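Local coordinates for protein xylooligosaccharide oxidase (Myceliophthora thermophila, PDB 5L6G) that oxidises the C1 hydroxyl of xylooligosaccharides and related sugars to lactones with a bicovalently bound FAD, reducing oxygen to hydrogen peroxide, at residues Gln338-Tyr343 with Glu412-Ser417. Sequence-based numbering, arbitrary orientation.
Sequences QSETFY and ELYDRS. With XYP (beta-D-xylopyranose), chain H.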
loop_
_atom_site.group_PDB
_atom_site.type_symbol
_atom_site.label_atom_id
_atom_site.label_comp_id
_atom_site.label_asym_id
_atom_site.label_seq_id
_atom_site.Cartn_x
_atom_site.Cartn_y
_atom_site.Cartn_z
ATOM N N GLN A 338 -14.654 2.456 8.679
ATOM C CA GLN A 338 -13.871 1.446 9.369
ATOM C C GLN A 338 -12.642 2.152 9.930
ATOM O O GLN A 338 -12.017 2.972 9.232
ATOM C CB GLN A 338 -13.448 0.315 8.426
ATOM C CG GLN A 338 -14.606 -0.472 7.837
ATOM C CD GLN A 338 -15.473 -1.109 8.904
ATOM O OE1 GLN A 338 -16.533 -0.578 9.254
ATOM N NE2 GLN A 338 -15.021 -2.245 9.441
ATOM N N SER A 339 -12.328 1.903 11.195
ATOM C CA SER A 339 -11.120 2.492 11.762
ATOM C C SER A 339 -10.530 1.616 12.873
ATOM O O SER A 339 -11.225 0.804 13.462
ATOM C CB SER A 339 -11.404 3.896 12.279
ATOM O OG SER A 339 -12.284 3.873 13.376
ATOM N N GLU A 340 -9.235 1.796 13.116
ATOM C CA GLU A 340 -8.508 1.107 14.181
ATOM C C GLU A 340 -7.555 2.083 14.820
ATOM O O GLU A 340 -7.285 3.169 14.261
ATOM C CB GLU A 340 -7.718 -0.092 13.642
ATOM C CG GLU A 340 -8.587 -1.093 12.918
ATOM C CD GLU A 340 -7.840 -2.284 12.382
ATOM O OE1 GLU A 340 -6.617 -2.432 12.592
ATOM O OE2 GLU A 340 -8.505 -3.098 11.723
ATOM N N THR A 341 -7.060 1.716 15.995
ATOM C CA THR A 341 -6.074 2.531 16.704
ATOM C C THR A 341 -4.797 1.728 16.747
ATOM O O THR A 341 -4.773 0.637 17.297
ATOM C CB THR A 341 -6.526 2.850 18.131
ATOM O OG1 THR A 341 -7.794 3.521 18.086
ATOM C CG2 THR A 341 -5.522 3.733 18.854
ATOM N N PHE A 342 -3.725 2.262 16.185
ATOM C CA PHE A 342 -2.521 1.473 16.038
ATOM C C PHE A 342 -1.285 2.312 15.717
ATOM O O PHE A 342 -1.376 3.511 15.361
ATOM C CB PHE A 342 -2.731 0.420 14.934
ATOM C CG PHE A 342 -2.933 1.021 13.564
ATOM C CD1 PHE A 342 -4.178 1.482 13.176
ATOM C CD2 PHE A 342 -1.874 1.153 12.679
ATOM C CE1 PHE A 342 -4.366 2.062 11.925
ATOM C CE2 PHE A 342 -2.065 1.718 11.414
ATOM C CZ PHE A 342 -3.309 2.172 11.048
ATOM N N TYR A 343 -0.134 1.642 15.847
ATOM C CA TYR A 343 1.126 2.097 15.285
ATOM C C TYR A 343 1.618 1.015 14.346
ATOM O O TYR A 343 1.376 -0.144 14.592
ATOM C CB TYR A 343 2.169 2.370 16.371
ATOM C CG TYR A 343 3.496 2.836 15.814
ATOM C CD1 TYR A 343 3.563 3.893 14.941
ATOM C CD2 TYR A 343 4.689 2.230 16.178
ATOM C CE1 TYR A 343 4.771 4.336 14.424
ATOM C CE2 TYR A 343 5.910 2.671 15.674
ATOM C CZ TYR A 343 5.938 3.734 14.791
ATOM O OH TYR A 343 7.130 4.200 14.255
ATOM N N GLU A 412 5.117 -5.911 7.094
ATOM C CA GLU A 412 4.223 -5.029 7.791
ATOM C C GLU A 412 4.305 -5.407 9.270
ATOM O O GLU A 412 4.126 -6.576 9.615
ATOM C CB GLU A 412 2.780 -5.180 7.317
ATOM C CG GLU A 412 1.854 -4.144 7.939
ATOM C CD GLU A 412 0.400 -4.307 7.529
ATOM O OE1 GLU A 412 0.043 -5.332 6.882
ATOM O OE2 GLU A 412 -0.392 -3.409 7.890
ATOM N N LEU A 413 4.583 -4.416 10.113
ATOM C CA LEU A 413 4.573 -4.584 11.558
ATOM C C LEU A 413 3.476 -3.695 12.104
ATOM O O LEU A 413 3.423 -2.518 11.811
ATOM C CB LEU A 413 5.917 -4.228 12.198
ATOM C CG LEU A 413 7.194 -4.981 11.779
ATOM C CD1 LEU A 413 7.760 -4.454 10.480
ATOM C CD2 LEU A 413 8.261 -4.898 12.864
ATOM N N TYR A 414 2.589 -4.274 12.902
ATOM C CA TYR A 414 1.331 -3.620 13.241
ATOM C C TYR A 414 1.065 -3.807 14.712
ATOM O O TYR A 414 1.101 -4.924 15.212
ATOM C CB TYR A 414 0.214 -4.244 12.421
ATOM C CG TYR A 414 -1.024 -3.408 12.216
ATOM C CD1 TYR A 414 -1.144 -2.581 11.104
ATOM C CD2 TYR A 414 -2.109 -3.498 13.073
ATOM C CE1 TYR A 414 -2.289 -1.836 10.881
ATOM C CE2 TYR A 414 -3.266 -2.752 12.849
ATOM C CZ TYR A 414 -3.343 -1.933 11.737
ATOM O OH TYR A 414 -4.476 -1.215 11.471
ATOM N N ASP A 415 0.763 -2.718 15.405
ATOM C CA ASP A 415 0.641 -2.737 16.868
ATOM C C ASP A 415 -0.635 -1.971 17.218
ATOM O O ASP A 415 -0.660 -0.747 17.164
ATOM C CB ASP A 415 1.901 -2.112 17.474
ATOM C CG ASP A 415 1.830 -1.931 18.974
ATOM O OD1 ASP A 415 0.905 -2.492 19.637
ATOM O OD2 ASP A 415 2.733 -1.205 19.502
ATOM N N ARG A 416 -1.693 -2.712 17.531
ATOM C CA ARG A 416 -3.054 -2.178 17.601
ATOM C C ARG A 416 -3.532 -2.200 19.042
ATOM O O ARG A 416 -3.325 -3.193 19.738
ATOM C CB ARG A 416 -3.995 -3.036 16.754
ATOM C CG ARG A 416 -5.456 -2.637 16.840
ATOM C CD ARG A 416 -6.331 -3.576 16.029
ATOM N NE ARG A 416 -7.728 -3.148 16.043
ATOM C CZ ARG A 416 -8.716 -3.811 15.443
ATOM N NH1 ARG A 416 -8.483 -4.950 14.797
ATOM N NH2 ARG A 416 -9.955 -3.355 15.524
ATOM N N SER A 417 -4.142 -1.112 19.491
ATOM C CA SER A 417 -4.737 -1.085 20.824
ATOM C C SER A 417 -6.245 -0.958 20.688
ATOM O O SER A 417 -6.722 -0.356 19.720
ATOM C CB SER A 417 -4.186 0.088 21.649
ATOM O OG SER A 417 -4.442 1.330 21.034
HETATM O O1 XYP H . -0.768 -6.168 4.256
HETATM C C1 XYP H . -2.103 -5.963 4.713
HETATM C C2 XYP H . -2.750 -7.319 4.989
HETATM C C3 XYP H . -4.104 -7.156 5.668
HETATM C C4 XYP H . -3.970 -6.265 6.900
HETATM C C5 XYP H . -3.288 -4.938 6.543
HETATM O O2 XYP H . -2.914 -7.988 3.738
HETATM O O3 XYP H . -4.678 -8.439 5.972
HETATM O O4 XYP H . -5.268 -5.950 7.418
HETATM O O5 XYP H . -2.049 -5.148 5.873
HETATM O O HOH W 1 -8.137 -0.697 17.397
#
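Glu340 meets both Tyr414 and Arg416 through its carboxylate. Tyr414 OH donates to Glu340 OE1 at 2.7 Å, arriving 48° out of the carboxylate plane, while Glu340 CD lies 3.5 Å over the centre of the Arg416 guanidinium. The carboxylate and guanidinium planes are stacked, 3° apart; Glu340 OE2 sits 3.6 Å from Arg416 NH1 but well out of the guanidinium plane, making the salt bridge one of charge, with no N-H aimed at oxygen. Arg416 NE instead donates to a water that also accepts from Thr341 N and donates to Ser417 O. Next along, Thr341 O accepts from Ser417 N at 2.9 Å, and Thr341 CG2 touches Ser417 OG. Phe342 and Arg416 form an antiparallel non-hydrogen-bonded pair; the Phe342 ring makes an offset stack with Tyr414 (centroids 4.4 Å apart, planes at 15°), Tyr414 OH lying over its centre. Tyr343 closes a hydrogen-bonded pair with Asp415 (Tyr343 N to Asp415 O and Asp415 N to Tyr343 O, both 2.8 Å); its hydroxyl bonds Asp453. On the same strand as Tyr414, Glu412 binds the substrate xylose. Strand 409-417 runs between 341-349 and 374-381 in the antiparallel substrate-domain sheet, Tyr376 stacking on Tyr414 and helix 426-437 packing against Leu413 and Asp415.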